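Local coordinates for protein putative glucoamylase (Bacteroides caccae ATCC 43185, PDB 4QT9) that is a putative glucoamylase of alpha/alpha toroid fold and probably hydrolyses glycosidic bonds in glucose-containing saccharides, at residues Cys208-Met211 with Tyr212-Ala216; His221-Pro224 with Ala225-His229; Tyr363-Gly366 with Asp367-Gly371. All coordinates share one frame; numbering follows the deposited sequence.

Contact 1. Residues Cys208-Met211 with Tyr212-Ala216; sequences CMIM and YILAA
Leu-214 N gives its hydrogen to Ile-210 O over 2.9 Å, and the N-H...O angle of 170° makes this an almost straight bond. It is one of the i to i+4 backbone bonds that run along helix 209-217. Met-209 O receives Ile-213 N in the carbonyl plane and a second, weak bond from Tyr-212 N, so one oxygen serves two donors in the opening turn. Ala-215 N closes on Met-211 O.

Side chains three to four residues apart then pack along the helix surface. CG of the selenomethionine Met-209 comes within 4.0 Å of Ile-213 CD1. Ile-210 crosses Ile-213 at about a right angle, its CD1 lying 4.2 Å from Ile-213 CG2, while Ile-210 CG1 also meets Leu-214 CD1 at 4.2 Å. Ile-210 thus bridges two residues of the following turn.

The next-door pair Met-211 and Tyr-212 run side by side and point the same way. Met-211, likewise a selenomethionine, holds CG anti to its backbone N (chi1 -176°), and the bend at chi3 brings CE to 3.5 Å from Tyr-212 CE2, an oblique approach to the ring. The hydroxyl at the far end of Tyr-212 is hydrogen-bonded to Ile-202 O and Leu-186 N, which ties the ring to two loop segments.

Every touching residue is buried in this protein of alpha/alpha toroid fold. Helix 135-152 meets Met-211 through Val-136 and Ala-139; Phe-414 of helix 409-415 packs on Ile-210 and Leu-214; and helix 225-232 lies against Tyr-212 with Val-227 and Tyr-228.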
loop_
_atom_site.group_PDB
_atom_site.type_symbol
_atom_site.label_atom_id
_atom_site.label_comp_id
_atom_site.label_asym_id
_atom_site.label_seq_id
_atom_site.Cartn_x
_atom_site.Cartn_y
_atom_site.Cartn_z
ATOM N N CYS A 208 -4.306 -3.221 7.558
ATOM C CA CYS A 208 -3.392 -4.360 7.797
ATOM C C CYS A 208 -3.933 -5.767 7.505
ATOM O O CYS A 208 -3.251 -6.700 7.902
ATOM C CB CYS A 208 -2.852 -4.294 9.226
ATOM S SG CYS A 208 -2.227 -2.657 9.700
HETATM N N MSE A 209 -5.082 -5.961 6.812
HETATM C CA MSE A 209 -5.625 -7.313 6.610
HETATM C C MSE A 209 -4.637 -8.298 5.920
HETATM O O MSE A 209 -4.517 -9.425 6.393
HETATM C CB MSE A 209 -6.964 -7.307 5.845
HETATM C CG MSE A 209 -7.671 -8.677 5.857
HETATM SE SE MSE A 209 -9.504 -8.512 5.205
HETATM C CE MSE A 209 -9.171 -8.587 3.340
ATOM N N ILE A 210 -3.940 -7.880 4.834
ATOM C CA ILE A 210 -3.003 -8.717 4.076
ATOM C C ILE A 210 -1.888 -9.287 5.002
ATOM O O ILE A 210 -1.336 -10.356 4.727
ATOM C CB ILE A 210 -2.425 -7.957 2.822
ATOM C CG1 ILE A 210 -1.857 -8.907 1.735
ATOM C CG2 ILE A 210 -1.386 -6.874 3.187
ATOM C CD1 ILE A 210 -2.881 -9.984 1.173
HETATM N N MSE A 211 -1.577 -8.593 6.105
HETATM C CA MSE A 211 -0.565 -9.087 7.056
HETATM C C MSE A 211 -1.030 -10.422 7.718
HETATM O O MSE A 211 -0.227 -11.335 7.857
HETATM C CB MSE A 211 -0.260 -8.014 8.115
HETATM C CG MSE A 211 0.841 -8.424 9.074
HETATM SE SE MSE A 211 0.703 -7.374 10.704
HETATM C CE MSE A 211 -1.136 -7.603 11.078
ATOM N N TYR A 212 -2.320 -10.525 8.096
ATOM C CA TYR A 212 -2.896 -11.770 8.636
ATOM C C TYR A 212 -3.022 -12.829 7.549
ATOM O O TYR A 212 -2.851 -14.003 7.851
ATOM C CB TYR A 212 -4.291 -11.500 9.242
ATOM C CG TYR A 212 -4.224 -11.000 10.663
ATOM C CD1 TYR A 212 -4.175 -11.887 11.731
ATOM C CD2 TYR A 212 -4.170 -9.640 10.943
ATOM C CE1 TYR A 212 -4.062 -11.430 13.041
ATOM C CE2 TYR A 212 -4.033 -9.173 12.250
ATOM C CZ TYR A 212 -3.969 -10.074 13.295
ATOM O OH TYR A 212 -3.887 -9.633 14.592
ATOM N N ILE A 213 -3.367 -12.447 6.292
ATOM C CA ILE A 213 -3.487 -13.450 5.203
ATOM C C ILE A 213 -2.086 -14.069 4.929
ATOM O O ILE A 213 -1.977 -15.294 4.876
ATOM C CB ILE A 213 -4.160 -12.866 3.925
ATOM C CG1 ILE A 213 -5.696 -12.676 4.170
ATOM C CG2 ILE A 213 -3.907 -13.747 2.681
ATOM C CD1 ILE A 213 -6.271 -11.572 3.441
ATOM N N LEU A 214 -1.030 -13.243 4.815
ATOM C CA LEU A 214 0.354 -13.730 4.590
ATOM C C LEU A 214 0.892 -14.494 5.810
ATOM O O LEU A 214 1.583 -15.491 5.640
ATOM C CB LEU A 214 1.275 -12.568 4.237
ATOM C CG LEU A 214 0.990 -11.905 2.898
ATOM C CD1 LEU A 214 1.830 -10.670 2.737
ATOM C CD2 LEU A 214 1.187 -12.891 1.725
ATOM N N ALA A 215 0.520 -14.076 7.037
ATOM C CA ALA A 215 0.899 -14.789 8.257
ATOM C C ALA A 215 0.357 -16.214 8.228
ATOM O O ALA A 215 1.083 -17.128 8.572
ATOM C CB ALA A 215 0.382 -14.063 9.478
ATOM N N ALA A 216 -0.871 -16.404 7.733
ATOM C CA ALA A 216 -1.520 -17.708 7.602
ATOM C C ALA A 216 -0.985 -18.504 6.408
ATOM O O ALA A 216 -1.057 -19.718 6.418
ATOM C CB ALA A 216 -3.022 -17.520 7.457
#

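Contact 2. Residues His221-Pro224 with Ala225-His229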
loop_
_atom_site.group_PDB
_atom_site.type_symbol
_atom_site.label_atom_id
_atom_site.label_comp_id
_atom_site.label_asym_id
_atom_site.label_seq_id
_atom_site.Cartn_x
_atom_site.Cartn_y
_atom_site.Cartn_z
ATOM N N HIS A 221 6.647 -20.465 8.796
ATOM C CA HIS A 221 6.323 -19.890 10.100
ATOM C C HIS A 221 4.903 -19.360 10.122
ATOM O O HIS A 221 4.635 -18.293 10.687
ATOM C CB HIS A 221 7.332 -18.777 10.444
ATOM C CG HIS A 221 8.760 -19.245 10.457
ATOM N ND1 HIS A 221 9.268 -19.988 11.507
ATOM C CD2 HIS A 221 9.754 -19.009 9.569
ATOM C CE1 HIS A 221 10.535 -20.222 11.203
ATOM N NE2 HIS A 221 10.867 -19.658 10.040
ATOM N N GLY A 222 4.002 -20.116 9.497
ATOM C CA GLY A 222 2.576 -19.801 9.418
ATOM C C GLY A 222 1.898 -19.800 10.775
ATOM O O GLY A 222 2.315 -20.516 11.689
ATOM N N VAL A 223 0.871 -18.970 10.928
ATOM C CA VAL A 223 0.183 -18.877 12.199
ATOM C C VAL A 223 -1.124 -19.701 12.184
ATOM O O VAL A 223 -1.715 -19.879 11.110
ATOM C CB VAL A 223 -0.093 -17.396 12.585
ATOM C CG1 VAL A 223 1.203 -16.601 12.662
ATOM C CG2 VAL A 223 -1.096 -16.739 11.646
ATOM N N PRO A 224 -1.612 -20.155 13.371
ATOM C CA PRO A 224 -2.936 -20.835 13.417
ATOM C C PRO A 224 -4.072 -19.915 12.952
ATOM O O PRO A 224 -3.944 -18.702 13.094
ATOM C CB PRO A 224 -3.126 -21.169 14.896
ATOM C CG PRO A 224 -1.826 -20.943 15.549
ATOM C CD PRO A 224 -1.021 -20.018 14.719
ATOM N N ALA A 225 -5.207 -20.478 12.463
ATOM C CA ALA A 225 -6.362 -19.671 12.037
ATOM C C ALA A 225 -6.925 -18.852 13.187
ATOM O O ALA A 225 -7.433 -17.759 12.944
ATOM C CB ALA A 225 -7.447 -20.542 11.445
ATOM N N ALA A 226 -6.777 -19.343 14.439
ATOM C CA ALA A 226 -7.252 -18.646 15.651
ATOM C C ALA A 226 -6.657 -17.229 15.757
ATOM O O ALA A 226 -7.314 -16.319 16.263
ATOM C CB ALA A 226 -6.913 -19.457 16.896
ATOM N N VAL A 227 -5.442 -17.042 15.250
ATOM C CA VAL A 227 -4.757 -15.736 15.246
ATOM C C VAL A 227 -5.603 -14.726 14.453
ATOM O O VAL A 227 -5.778 -13.604 14.926
ATOM C CB VAL A 227 -3.300 -15.845 14.732
ATOM C CG1 VAL A 227 -2.671 -14.467 14.492
ATOM C CG2 VAL A 227 -2.460 -16.657 15.706
ATOM N N TYR A 228 -6.179 -15.142 13.297
ATOM C CA TYR A 228 -7.066 -14.287 12.481
ATOM C C TYR A 228 -8.456 -14.103 13.131
ATOM O O TYR A 228 -8.935 -12.989 13.183
ATOM C CB TYR A 228 -7.231 -14.882 11.070
ATOM C CG TYR A 228 -8.213 -14.141 10.182
ATOM C CD1 TYR A 228 -7.843 -12.971 9.526
ATOM C CD2 TYR A 228 -9.485 -14.650 9.940
ATOM C CE1 TYR A 228 -8.732 -12.295 8.697
ATOM C CE2 TYR A 228 -10.386 -13.981 9.114
ATOM C CZ TYR A 228 -10.013 -12.790 8.513
ATOM O OH TYR A 228 -10.905 -12.106 7.718
ATOM N N HIS A 229 -9.100 -15.184 13.610
ATOM C CA HIS A 229 -10.445 -15.143 14.182
ATOM C C HIS A 229 -10.498 -14.458 15.561
ATOM O O HIS A 229 -11.422 -13.660 15.795
ATOM C CB HIS A 229 -11.036 -16.553 14.232
ATOM C CG HIS A 229 -11.363 -17.060 12.860
ATOM N ND1 HIS A 229 -12.366 -16.471 12.090
ATOM C CD2 HIS A 229 -10.765 -18.016 12.125
ATOM C CE1 HIS A 229 -12.350 -17.098 10.928
ATOM N NE2 HIS A 229 -11.412 -18.042 10.904
#
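Val-223 and Pro-224, both with extended backbones, lead straight into the first turn of helix 225-232, where Val-227 N donates to Pro-224 O at 3.1 Å. This is a helix start entered through a proline, in the connection between helices 209-217 and 225-232 of this alpha/alpha-toroid protein. The bond is short in span, i to i+3, and its donor stands above the carbonyl plane of Pro-224, 53° out of it. Farther along, His-229 N returns to Ala-225 O, and the helix widens into a pi-type turn at 227-229.

The side chains fold the entering chain against the same turn. Val-223 points at the helix and meets Val-227 at about a right angle: the methyl CG2 of Val-223 sits 3.9 Å from Val-227 CB and almost as near to CG1. That methyl stands between the backbone N and the carbonyl carbon of its own residue (chi1 -58° places CG1 opposite the carbonyl carbon), which is what turns it toward Val-227. CG2 of Val-227 meets both Val-223 CB and the proline ring, so both methyls of Val-227 touch the incoming chain.

Around this hydrophobic corner, Val-223 and Val-227 rest on Ala-215 and Tyr-212 of helix 209-217, and Arg-179 from a loop touches Pro-224 and Val-227. Val-223 O accepts a hydrogen bond from Lys-426 NZ. Beyond the valines, Tyr-228 presents its ring edge to the neighbouring imidazole, with its OH hydrogen-bonded to Asp-278; Tyr-228 CD2 lies 3.9 Å above the plane of the His-229 ring, over its centre. On the proline side, the contact closes with Pro-224 CD 3.8 Å from Val-227 CG2.

Contact 3. Residues Tyr363-Gly366 with Asp367-Gly371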
loop_
_atom_site.group_PDB
_atom_site.type_symbol
_atom_site.label_atom_id
_atom_site.label_comp_id
_atom_site.label_asym_id
_atom_site.label_seq_id
_atom_site.Cartn_x
_atom_site.Cartn_y
_atom_site.Cartn_z
ATOM N N TYR A 363 -5.268 16.220 -13.896
ATOM C CA TYR A 363 -4.387 16.391 -15.053
ATOM C C TYR A 363 -4.585 17.778 -15.691
ATOM O O TYR A 363 -3.607 18.441 -16.014
ATOM C CB TYR A 363 -4.665 15.289 -16.080
ATOM C CG TYR A 363 -3.688 15.284 -17.232
ATOM C CD1 TYR A 363 -2.411 14.746 -17.089
ATOM C CD2 TYR A 363 -4.019 15.865 -18.455
ATOM C CE1 TYR A 363 -1.481 14.804 -18.129
ATOM C CE2 TYR A 363 -3.100 15.922 -19.504
ATOM C CZ TYR A 363 -1.832 15.394 -19.336
ATOM O OH TYR A 363 -0.940 15.433 -20.382
ATOM N N ASN A 364 -5.835 18.242 -15.817
ATOM C CA ASN A 364 -6.127 19.546 -16.425
ATOM C C ASN A 364 -5.688 20.742 -15.561
ATOM O O ASN A 364 -5.568 21.846 -16.096
ATOM C CB ASN A 364 -7.604 19.657 -16.784
ATOM C CG ASN A 364 -7.972 18.847 -18.008
ATOM O OD1 ASN A 364 -7.165 18.651 -18.936
ATOM N ND2 ASN A 364 -9.212 18.371 -18.044
HETATM N N MSE A 365 -5.378 20.524 -14.261
HETATM C CA MSE A 365 -4.880 21.595 -13.384
HETATM C C MSE A 365 -3.438 21.978 -13.729
HETATM O O MSE A 365 -2.954 23.011 -13.273
HETATM C CB MSE A 365 -4.985 21.203 -11.921
HETATM C CG MSE A 365 -6.342 21.458 -11.345
HETATM SE SE MSE A 365 -6.436 20.585 -9.634
HETATM C CE MSE A 365 -5.749 21.990 -8.515
ATOM N N GLY A 366 -2.773 21.145 -14.524
ATOM C CA GLY A 366 -1.430 21.417 -15.028
ATOM C C GLY A 366 -0.277 21.004 -14.153
ATOM O O GLY A 366 -0.430 20.187 -13.238
ATOM N N ASP A 367 0.888 21.589 -14.435
ATOM C CA ASP A 367 2.164 21.309 -13.767
ATOM C C ASP A 367 2.128 21.534 -12.254
ATOM O O ASP A 367 2.891 20.881 -11.549
ATOM C CB ASP A 367 3.306 22.139 -14.384
ATOM C CG ASP A 367 3.594 21.843 -15.853
ATOM O OD1 ASP A 367 3.016 20.864 -16.398
ATOM O OD2 ASP A 367 4.406 22.577 -16.458
ATOM N N LYS A 368 1.264 22.430 -11.749
ATOM C CA LYS A 368 1.200 22.686 -10.310
ATOM C C LYS A 368 0.822 21.401 -9.505
ATOM O O LYS A 368 1.210 21.313 -8.341
ATOM C CB LYS A 368 0.257 23.871 -9.990
ATOM C CG LYS A 368 -1.224 23.538 -9.922
ATOM C CD LYS A 368 -2.063 24.774 -10.119
ATOM C CE LYS A 368 -3.431 24.585 -9.582
ATOM N NZ LYS A 368 -4.330 25.678 -9.965
ATOM N N VAL A 369 0.105 20.415 -10.112
ATOM C CA VAL A 369 -0.242 19.158 -9.392
ATOM C C VAL A 369 0.328 17.916 -10.123
ATOM O O VAL A 369 0.618 16.922 -9.464
ATOM C CB VAL A 369 -1.745 18.954 -9.057
ATOM C CG1 VAL A 369 -2.269 20.031 -8.108
ATOM C CG2 VAL A 369 -2.600 18.851 -10.313
ATOM N N PHE A 370 0.505 17.981 -11.466
ATOM C CA PHE A 370 1.025 16.850 -12.221
ATOM C C PHE A 370 2.495 17.099 -12.572
ATOM O O PHE A 370 2.793 17.815 -13.524
ATOM C CB PHE A 370 0.158 16.568 -13.467
ATOM C CG PHE A 370 0.485 15.261 -14.163
ATOM C CD1 PHE A 370 0.289 14.042 -13.520
ATOM C CD2 PHE A 370 0.957 15.251 -15.472
ATOM C CE1 PHE A 370 0.573 12.840 -14.162
ATOM C CE2 PHE A 370 1.246 14.042 -16.118
ATOM C CZ PHE A 370 1.040 12.843 -15.454
ATOM N N GLY A 371 3.393 16.556 -11.760
ATOM C CA GLY A 371 4.831 16.757 -11.929
ATOM C C GLY A 371 5.581 15.696 -12.716
ATOM O O GLY A 371 4.958 14.889 -13.414
HETATM O O HOH W 1 -4.486 25.195 -12.638
#
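Gly-366 breaks the helical path after helix 352-364 with a positive phi of 87°, and the chain then makes a type I beta turn from Gly-366 to Val-369, with Asp-367 and Lys-368 at its corners, that leads into strand 370-371. Gly-366 O accepts both backbone bonds of the turn: Val-369 N closes it at 3.2 Å from above the carbonyl plane, and Phe-370 N adds an i to i+4 bond at 3.0 Å, in that plane. The strand pairs antiparallel with 374-375.

On one flank the turn is closed by an offset edge-to-face aromatic pair. The edge of Tyr-363 is directed at the face of Phe-370, the planes at 63° and the centroids 5.1 Å apart. Tyr-363 CE1 comes to 3.5 Å from Phe-370 CE2, while CD1 lies over the phenylalanine face toward its rim. A serine in place of Phe-370 would probably leave the tyrosine edge without its aromatic face and open a gap beside Thr-27 and Arg-31 of helix 21-37, which the ring now touches.

On the other flank, CB of selenomethionine Met-365 packs at 3.7 Å on Val-369 CG2, beside Phe-379 of a loop. With the chain bent at chi3, Met-365 CE reaches 3.6 Å from Lys-368 CE. The extended lysine ends at a bridging water, which accepts from Lys-368 NZ and donates to Met-365 O, each at 2.7 Å.

In the fold
Contacts 1 and 2 are neighbours, their centres 9 Å apart, on successive helices 209-217 and 225-232; Ala-215 O and Val-223 N probably hydrogen-bond between them. Contact 3 lies on the other side of the chain's centre, with its nearest atoms about 26 Å from contact 1. The chemistry differs with burial. Contact 1 is wholly buried, and regular helix bonds there run beneath apolar packing. Contact 2, partly buried, marks a helix beginning, with valines inward and a proline nearer the surface. Contact 3, also partly buried, marks a helix ending, where the chain leaves the helix at a glycine with positive phi, beside an aromatic pair and a water-linked lysine.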